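PDB 5U5O: LPXTG-motif cell wall anchor domain protein from Mobiluncus mulieris, which probably acts in cell adhesion as a giant surface adhesin, this piece comprising two Ig-like domains in a construct reinforced by intramolecular disulfide, isopeptide and ester cross-links. Local coordinates for residues F196-V201 / D226-S231; F168-L173 / T218-P223; V247-V252 / G263-K268. All blocks are in the same frame, centred on the assembly; numbering follows the deposited sequence.

Contact 1 (F196-V201 / D226-S231)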
loop_
_atom_site.group_PDB
_atom_site.type_symbol
_atom_site.label_atom_id
_atom_site.label_comp_id
_atom_site.label_asym_id
_atom_site.label_seq_id
_atom_site.Cartn_x
_atom_site.Cartn_y
_atom_site.Cartn_z
ATOM N N PHE A 196 2.815 -22.196 20.438
ATOM C CA PHE A 196 2.839 -21.988 19.014
ATOM C C PHE A 196 3.733 -20.816 18.643
ATOM O O PHE A 196 3.901 -19.852 19.412
ATOM C CB PHE A 196 1.449 -21.698 18.472
ATOM C CG PHE A 196 0.572 -22.913 18.450
ATOM C CD1 PHE A 196 0.560 -23.752 17.349
ATOM C CD2 PHE A 196 -0.221 -23.222 19.539
ATOM C CE1 PHE A 196 -0.246 -24.886 17.331
ATOM C CE2 PHE A 196 -1.017 -24.365 19.536
ATOM C CZ PHE A 196 -1.037 -25.175 18.414
ATOM N N THR A 197 4.282 -20.907 17.442
ATOM C CA THR A 197 4.987 -19.807 16.793
ATOM C C THR A 197 4.421 -19.629 15.411
ATOM O O THR A 197 4.348 -20.600 14.635
ATOM C CB THR A 197 6.496 -20.090 16.726
ATOM O OG1 THR A 197 6.959 -20.391 18.038
ATOM C CG2 THR A 197 7.262 -18.909 16.200
ATOM N N VAL A 198 3.917 -18.441 15.110
ATOM C CA VAL A 198 3.339 -18.113 13.813
ATOM C C VAL A 198 4.287 -17.110 13.152
ATOM O O VAL A 198 4.684 -16.068 13.777
ATOM C CB VAL A 198 1.955 -17.492 13.986
ATOM C CG1 VAL A 198 1.410 -16.954 12.667
ATOM C CG2 VAL A 198 1.005 -18.536 14.557
ATOM N N LYS A 199 4.706 -17.375 11.931
ATOM C CA LYS A 199 5.635 -16.508 11.212
ATOM C C LYS A 199 5.038 -16.195 9.874
ATOM O O LYS A 199 4.482 -17.091 9.206
ATOM C CB LYS A 199 6.939 -17.242 11.010
ATOM C CG LYS A 199 7.653 -17.592 12.290
ATOM C CD LYS A 199 9.001 -18.232 11.989
ATOM C CE LYS A 199 9.776 -18.502 13.259
ATOM N NZ LYS A 199 11.091 -19.148 13.003
ATOM N N CYS A 200 5.156 -14.937 9.442
ATOM C CA CYS A 200 4.665 -14.564 8.142
ATOM C C CYS A 200 5.834 -13.956 7.386
ATOM O O CYS A 200 6.483 -12.994 7.865
ATOM C CB CYS A 200 3.523 -13.606 8.259
ATOM S SG CYS A 200 2.075 -14.207 9.201
ATOM N N VAL A 201 6.142 -14.511 6.220
ATOM C CA VAL A 201 7.432 -14.229 5.581
ATOM C C VAL A 201 7.522 -12.798 5.037
ATOM O O VAL A 201 8.484 -12.090 5.348
ATOM C CB VAL A 201 7.872 -15.297 4.545
ATOM C CG1 VAL A 201 7.004 -15.283 3.306
ATOM C CG2 VAL A 201 9.340 -15.109 4.150
ATOM N N ASP A 226 0.559 -13.321 1.623
ATOM C CA ASP A 226 1.684 -13.768 2.411
ATOM C C ASP A 226 1.591 -15.274 2.663
ATOM O O ASP A 226 0.506 -15.912 2.582
ATOM C CB ASP A 226 1.754 -13.018 3.751
ATOM C CG ASP A 226 3.162 -12.866 4.269
ATOM O OD1 ASP A 226 4.107 -13.512 3.732
ATOM O OD2 ASP A 226 3.343 -12.062 5.222
ATOM N N THR A 227 2.762 -15.854 2.877
ATOM C CA THR A 227 2.887 -17.235 3.328
ATOM C C THR A 227 3.136 -17.200 4.826
ATOM O O THR A 227 4.071 -16.528 5.292
ATOM C CB THR A 227 4.066 -17.925 2.629
ATOM O OG1 THR A 227 3.799 -17.998 1.229
ATOM C CG2 THR A 227 4.310 -19.344 3.151
ATOM N N CYS A 228 2.293 -17.920 5.593
ATOM C CA CYS A 228 2.407 -17.944 7.028
ATOM C C CYS A 228 2.685 -19.403 7.483
ATOM O O CYS A 228 2.026 -20.357 6.966
ATOM C CB CYS A 228 1.099 -17.483 7.564
ATOM S SG CYS A 228 0.693 -17.878 9.257
ATOM N N THR A 229 3.591 -19.595 8.413
ATOM C CA THR A 229 3.860 -20.894 9.006
ATOM C C THR A 229 3.370 -20.891 10.437
ATOM O O THR A 229 3.426 -19.881 11.156
ATOM C CB THR A 229 5.342 -21.297 8.914
ATOM O OG1 THR A 229 6.167 -20.362 9.620
ATOM C CG2 THR A 229 5.798 -21.364 7.459
ATOM N N ILE A 230 2.855 -22.054 10.845
ATOM C CA ILE A 230 2.414 -22.293 12.205
ATOM C C ILE A 230 3.228 -23.483 12.695
ATOM O O ILE A 230 3.216 -24.550 12.049
ATOM C CB ILE A 230 0.900 -22.652 12.224
ATOM C CG1 ILE A 230 0.070 -21.540 11.607
ATOM C CG2 ILE A 230 0.430 -22.901 13.647
ATOM C CD1 ILE A 230 -1.334 -21.957 11.236
ATOM N N SER A 231 3.858 -23.352 13.852
ATOM C CA SER A 231 4.719 -24.378 14.423
ATOM C C SER A 231 4.310 -24.598 15.856
ATOM O O SER A 231 4.351 -23.661 16.663
ATOM C CB SER A 231 6.183 -23.914 14.422
ATOM O OG SER A 231 6.631 -23.566 13.127
HETATM O O HOH W 1 6.147 -20.942 12.347
HETATM O O HOH W 2 6.407 -23.132 18.883
#
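Cys-200 carries SG anti to its carbonyl carbon (chi1 -59°) and Cys-228 carries SG anti to its backbone N (chi1 161°), on CB atoms that leave the same face of an antiparallel pair. The two residues form a non-hydrogen-bonded pair and are the partners of a disulfide seen in this protein. Both were modelled in two conformers; in the one described, the Cys-200 SG to Cys-228 SG separation of 3.9 Å is too long for a covalent bond. Val-198 CG1, anti to its backbone N, reaches Cys-228 SG at 3.6 Å; the Phe-196 and Ile-230 side chains cross obliquely, Phe-196 CD1 3.8 Å from Ile-230 CG2. Paired backbone bonds hold Lys-199 to Thr-229 (Thr-229 N to Lys-199 O, 2.8 Å) and Thr-197 to Ser-231; Val-201 N adds a straight bond to Thr-227 O. On the face of Thr-197, Thr-229 and Ser-231, a water donates to Thr-197 O and Ser-231 OG and also bonds Thr-229 OG1; Ser-231 OG further bonds Glu-264 OE1. Asp-226 turns its carboxylate to the backbone N of Gln-202 and Lys-203. Strands 205-212 and 264-269 flank this pair in their five-stranded sheet, while Leu-171 and Ile-222, from strands 150-178 and 216-223, pack under the cysteine face.

Contact 2 (F168-L173 / T218-P223)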
loop_
_atom_site.group_PDB
_atom_site.type_symbol
_atom_site.label_atom_id
_atom_site.label_comp_id
_atom_site.label_asym_id
_atom_site.label_seq_id
_atom_site.Cartn_x
_atom_site.Cartn_y
_atom_site.Cartn_z
ATOM N N PHE A 168 -4.999 -5.627 4.418
ATOM C CA PHE A 168 -4.346 -6.733 5.115
ATOM C C PHE A 168 -5.335 -7.823 5.485
ATOM O O PHE A 168 -6.535 -7.584 5.649
ATOM C CB PHE A 168 -3.628 -6.239 6.379
ATOM C CG PHE A 168 -2.548 -5.235 6.086
ATOM C CD1 PHE A 168 -1.265 -5.666 5.767
ATOM C CD2 PHE A 168 -2.821 -3.876 6.060
ATOM C CE1 PHE A 168 -0.270 -4.770 5.442
ATOM C CE2 PHE A 168 -1.826 -2.968 5.754
ATOM C CZ PHE A 168 -0.548 -3.420 5.440
ATOM N N GLY A 169 -4.791 -9.022 5.613
ATOM C CA GLY A 169 -5.511 -10.180 6.110
ATOM C C GLY A 169 -5.143 -10.509 7.543
ATOM O O GLY A 169 -4.440 -9.725 8.217
ATOM N N SER A 170 -5.600 -11.693 7.996
ATOM C CA SER A 170 -5.335 -12.123 9.362
ATOM C C SER A 170 -5.387 -13.639 9.440
ATOM O O SER A 170 -5.929 -14.315 8.546
ATOM C CB SER A 170 -6.363 -11.553 10.334
ATOM O OG SER A 170 -7.684 -12.032 10.057
ATOM N N LEU A 171 -4.839 -14.147 10.528
ATOM C CA LEU A 171 -4.809 -15.570 10.808
ATOM C C LEU A 171 -5.253 -15.803 12.222
ATOM O O LEU A 171 -4.596 -15.377 13.176
ATOM C CB LEU A 171 -3.409 -16.117 10.589
ATOM C CG LEU A 171 -3.180 -17.610 10.863
ATOM C CD1 LEU A 171 -4.111 -18.546 10.105
ATOM C CD2 LEU A 171 -1.735 -17.912 10.517
ATOM N N LYS A 172 -6.356 -16.545 12.361
ATOM C CA LYS A 172 -6.843 -16.996 13.647
ATOM C C LYS A 172 -6.435 -18.441 13.807
ATOM O O LYS A 172 -6.613 -19.242 12.876
ATOM C CB LYS A 172 -8.364 -16.882 13.746
ATOM C CG LYS A 172 -8.915 -17.259 15.116
ATOM C CD LYS A 172 -10.425 -17.427 15.121
ATOM C CE LYS A 172 -11.135 -16.114 14.870
ATOM N NZ LYS A 172 -12.585 -16.203 15.182
ATOM N N LEU A 173 -5.968 -18.799 14.981
ATOM C CA LEU A 173 -5.586 -20.176 15.310
ATOM C C LEU A 173 -6.344 -20.544 16.554
ATOM O O LEU A 173 -6.296 -19.852 17.550
ATOM C CB LEU A 173 -4.069 -20.258 15.578
ATOM C CG LEU A 173 -3.566 -21.657 15.967
ATOM C CD1 LEU A 173 -3.804 -22.708 14.871
ATOM C CD2 LEU A 173 -2.095 -21.569 16.361
ATOM N N THR A 218 -5.426 -14.421 17.291
ATOM C CA THR A 218 -5.394 -13.874 15.943
ATOM C C THR A 218 -4.155 -12.995 15.728
ATOM O O THR A 218 -3.841 -12.110 16.553
ATOM C CB THR A 218 -6.666 -13.073 15.647
ATOM O OG1 THR A 218 -7.798 -13.933 15.812
ATOM C CG2 THR A 218 -6.685 -12.569 14.230
ATOM N N VAL A 219 -3.448 -13.250 14.640
ATOM C CA VAL A 219 -2.399 -12.378 14.128
ATOM C C VAL A 219 -3.015 -11.504 13.037
ATOM O O VAL A 219 -3.517 -12.011 12.018
ATOM C CB VAL A 219 -1.218 -13.189 13.569
ATOM C CG1 VAL A 219 -0.170 -12.289 12.926
ATOM C CG2 VAL A 219 -0.603 -14.054 14.657
ATOM N N GLU A 220 -2.984 -10.191 13.270
ATOM C CA GLU A 220 -3.565 -9.211 12.358
ATOM C C GLU A 220 -2.513 -8.617 11.431
ATOM O O GLU A 220 -1.309 -8.824 11.620
ATOM C CB GLU A 220 -4.185 -8.063 13.164
ATOM C CG GLU A 220 -5.211 -8.471 14.218
ATOM C CD GLU A 220 -6.600 -8.732 13.664
ATOM O OE1 GLU A 220 -6.822 -8.554 12.448
ATOM O OE2 GLU A 220 -7.490 -9.106 14.463
ATOM N N GLY A 221 -2.965 -7.859 10.435
ATOM C CA GLY A 221 -2.036 -7.057 9.618
ATOM C C GLY A 221 -1.095 -7.846 8.727
ATOM O O GLY A 221 0.060 -7.457 8.511
ATOM N N ILE A 222 -1.598 -8.966 8.208
ATOM C CA ILE A 222 -0.795 -9.821 7.348
ATOM C C ILE A 222 -0.976 -9.350 5.895
ATOM O O ILE A 222 -2.116 -9.296 5.412
ATOM C CB ILE A 222 -1.180 -11.312 7.493
ATOM C CG1 ILE A 222 -1.012 -11.730 8.964
ATOM C CG2 ILE A 222 -0.287 -12.132 6.590
ATOM C CD1 ILE A 222 -1.506 -13.140 9.277
ATOM N N PRO A 223 0.133 -9.053 5.177
ATOM C CA PRO A 223 0.031 -8.673 3.765
ATOM C C PRO A 223 -0.747 -9.718 2.942
ATOM O O PRO A 223 -0.581 -10.918 3.133
ATOM C CB PRO A 223 1.493 -8.615 3.321
ATOM C CG PRO A 223 2.242 -8.251 4.553
ATOM C CD PRO A 223 1.524 -9.000 5.648
HETATM O O HOH W 3 -5.712 -7.516 9.975
#
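From CB outward, Ile-222 lies along the backbone of the opposing strand. Its CB rests 3.7 Å from Gly-169 O and CG1 passes slightly farther from the same oxygen. With chi1 at -58° and chi2 extended (174°), CD1 is carried two residues on, past Ser-170, to 3.8 Å from Leu-171 CB, where it also meets the peptide N of Leu-171. Gly-221 and Ile-222 together face Gly-169, a G1 beta bulge in which Gly-221 takes the positive phi (68°) that favours glycine. Gly-169 N binds Ile-222 O at 2.7 Å, in the carbonyl plane; the return bond from Ile-222 N reaches Gly-169 O from well above its plane. Past the bulge, Leu-171 and Val-219 exchange two regular backbone bonds. A water accepts from Gly-221 N at 2.8 Å and can donate to Glu-220 OE1 and Gly-169 O, although with other acceptors nearby its two protons cannot serve all. Phe-168 sets its ring edge against Ile-222 C and Pro-223 N. Ser-170 OG bonds Asn-281 OD1 of the adjoining strand. The bulge thus shifts the register of antiparallel strands 150-178 and 216-223 by one residue while water meets the NH of Gly-221, and Leu-171 and Ile-222 keep an apolar face against Val-198 and Cys-200 of the opposing sheet.

Contact 3 (V247-V252 / G263-K268)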
loop_
_atom_site.group_PDB
_atom_site.type_symbol
_atom_site.label_atom_id
_atom_site.label_comp_id
_atom_site.label_asym_id
_atom_site.label_seq_id
_atom_site.Cartn_x
_atom_site.Cartn_y
_atom_site.Cartn_z
ATOM N N VAL A 247 -0.761 -33.839 15.214
ATOM C CA VAL A 247 -1.407 -32.557 15.082
ATOM C C VAL A 247 -2.104 -32.514 13.730
ATOM O O VAL A 247 -1.466 -32.663 12.684
ATOM C CB VAL A 247 -0.426 -31.395 15.279
ATOM C CG1 VAL A 247 -1.172 -30.071 15.235
ATOM C CG2 VAL A 247 0.299 -31.532 16.618
ATOM N N LYS A 248 -3.406 -32.274 13.765
ATOM C CA LYS A 248 -4.194 -32.208 12.567
ATOM C C LYS A 248 -4.678 -30.783 12.341
ATOM O O LYS A 248 -5.445 -30.247 13.128
ATOM C CB LYS A 248 -5.372 -33.197 12.668
ATOM C CG LYS A 248 -4.955 -34.625 13.047
ATOM C CD LYS A 248 -6.141 -35.590 13.123
ATOM C CE LYS A 248 -5.710 -37.010 13.475
ATOM N NZ LYS A 248 -6.856 -37.950 13.562
ATOM N N PHE A 249 -4.210 -30.181 11.253
ATOM C CA PHE A 249 -4.587 -28.817 10.909
ATOM C C PHE A 249 -5.747 -28.806 9.932
ATOM O O PHE A 249 -5.732 -29.549 8.950
ATOM C CB PHE A 249 -3.423 -28.041 10.309
ATOM C CG PHE A 249 -2.289 -27.802 11.257
ATOM C CD1 PHE A 249 -2.272 -26.681 12.075
ATOM C CD2 PHE A 249 -1.211 -28.669 11.299
ATOM C CE1 PHE A 249 -1.185 -26.401 12.917
ATOM C CE2 PHE A 249 -0.129 -28.406 12.136
ATOM C CZ PHE A 249 -0.115 -27.265 12.944
ATOM N N THR A 250 -6.736 -27.958 10.174
ATOM C CA THR A 250 -7.838 -27.734 9.243
ATOM C C THR A 250 -8.073 -26.238 9.142
ATOM O O THR A 250 -7.583 -25.486 9.999
ATOM C CB THR A 250 -9.134 -28.410 9.712
ATOM O OG1 THR A 250 -9.435 -27.988 11.046
ATOM C CG2 THR A 250 -8.984 -29.921 9.713
ATOM N N ALA A 251 -8.743 -25.787 8.094
ATOM C CA ALA A 251 -9.154 -24.386 7.978
ATOM C C ALA A 251 -10.558 -24.329 7.411
ATOM O O ALA A 251 -10.995 -25.255 6.733
ATOM C CB ALA A 251 -8.201 -23.603 7.084
ATOM N N VAL A 252 -11.269 -23.245 7.704
ATOM C CA VAL A 252 -12.606 -23.025 7.170
ATOM C C VAL A 252 -12.550 -22.267 5.847
ATOM O O VAL A 252 -11.473 -21.858 5.382
ATOM C CB VAL A 252 -13.545 -22.324 8.180
ATOM C CG1 VAL A 252 -13.643 -23.123 9.471
ATOM C CG2 VAL A 252 -13.110 -20.903 8.474
ATOM N N GLY A 263 3.064 -31.149 13.446
ATOM C CA GLY A 263 3.099 -29.904 14.217
ATOM C C GLY A 263 3.477 -28.666 13.424
ATOM O O GLY A 263 3.536 -27.575 14.006
ATOM N N GLU A 264 3.700 -28.807 12.112
ATOM C CA GLU A 264 4.089 -27.703 11.229
ATOM C C GLU A 264 3.066 -27.539 10.130
ATOM O O GLU A 264 2.711 -28.518 9.449
ATOM C CB GLU A 264 5.449 -27.985 10.579
ATOM C CG GLU A 264 6.597 -28.154 11.563
ATOM C CD GLU A 264 6.997 -26.864 12.240
ATOM O OE1 GLU A 264 6.712 -25.766 11.704
ATOM O OE2 GLU A 264 7.595 -26.954 13.322
ATOM N N ALA A 265 2.558 -26.330 9.933
ATOM C CA ALA A 265 1.620 -26.045 8.859
ATOM C C ALA A 265 2.093 -24.845 8.078
ATOM O O ALA A 265 2.826 -23.977 8.607
ATOM C CB ALA A 265 0.241 -25.761 9.419
ATOM N N VAL A 266 1.661 -24.765 6.838
ATOM C CA VAL A 266 1.870 -23.614 5.971
ATOM C C VAL A 266 0.520 -23.241 5.387
ATOM O O VAL A 266 -0.222 -24.116 4.898
ATOM C CB VAL A 266 2.862 -23.914 4.836
ATOM C CG1 VAL A 266 3.131 -22.665 4.002
ATOM C CG2 VAL A 266 4.168 -24.465 5.387
ATOM N N VAL A 267 0.185 -21.954 5.393
ATOM C CA VAL A 267 -1.084 -21.481 4.858
ATOM C C VAL A 267 -0.849 -20.132 4.172
ATOM O O VAL A 267 0.016 -19.349 4.614
ATOM C CB VAL A 267 -2.152 -21.418 5.977
ATOM C CG1 VAL A 267 -1.783 -20.414 7.060
ATOM C CG2 VAL A 267 -3.541 -21.177 5.427
ATOM N N LYS A 268 -1.574 -19.857 3.103
ATOM C CA LYS A 268 -1.513 -18.583 2.397
ATOM C C LYS A 268 -2.599 -17.701 2.970
ATOM O O LYS A 268 -3.728 -18.181 3.236
ATOM C CB LYS A 268 -1.772 -18.773 0.906
ATOM C CG LYS A 268 -0.776 -19.670 0.175
ATOM C CD LYS A 268 0.627 -19.096 0.088
ATOM C CE LYS A 268 0.707 -17.790 -0.702
ATOM N NZ LYS A 268 0.170 -17.867 -2.094
HETATM O O HOH W 4 0.896 -31.650 11.677
#
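The ring of Phe-249 receives the methyl of Ala-265 squarely on one face: Ala-265 CB stands 3.5 Å from the ring centroid and only 3° off the normal, nearly equidistant from all six carbons, a CH-pi contact. At the ring edge, in plane, is the carbonyl carbon of Gly-263, 3.8 Å from Phe-249 CE2. The carbonyl oxygen follows at the tip, 3.8 Å from Phe-249 CZ. Phe-249 reaches across because CG lies anti to its own carbonyl carbon (chi1 -66°), and the ring plane stands about perpendicular to the plane of CA, CB and CG (chi2 -88°). Beside it, Val-247 brings CB to 3.9 Å from Gly-263 N. No direct hydrogen bond joins the segments; one water spans them, accepting from Gly-263 N at 2.8 Å and donating to Val-247 O at 2.8 Å. Gly-263 has a positive phi, a conformation in which a side chain would collide with the preceding carbonyl. The ring of strand 244-251 thus packs against the opposing sheet of strands 226-232 and 264-269, touching Ile-230, with Val-257 and Ala-286 alongside. Its face meets an apolar methyl while its rim borders the peptide between Gly-263 and Glu-264, and the single water satisfies a backbone NH and carbonyl that do not meet directly.

All three contacts lie in the C-terminal Ig-like domain. Along the chain the segments of contacts 1 and 2 alternate (168-173, 196-201, 218-223, 226-231), and contact 3 follows. Contact 1 and residues 264-268 of contact 3 share the five-stranded antiparallel sheet, where strands 226-232 and 264-269 are neighbours. Contact 2 belongs to the other layer, which strand 244-251 of contact 3 joins through strand 281-291. The centres of contacts 1 and 2 are about 10 Å apart, as are those of contacts 1 and 3, and those of contacts 2 and 3 about 15 Å. Contacts 1 and 2 thus hold strands within separate layers, while contact 3 packs the layers together across the domain interior.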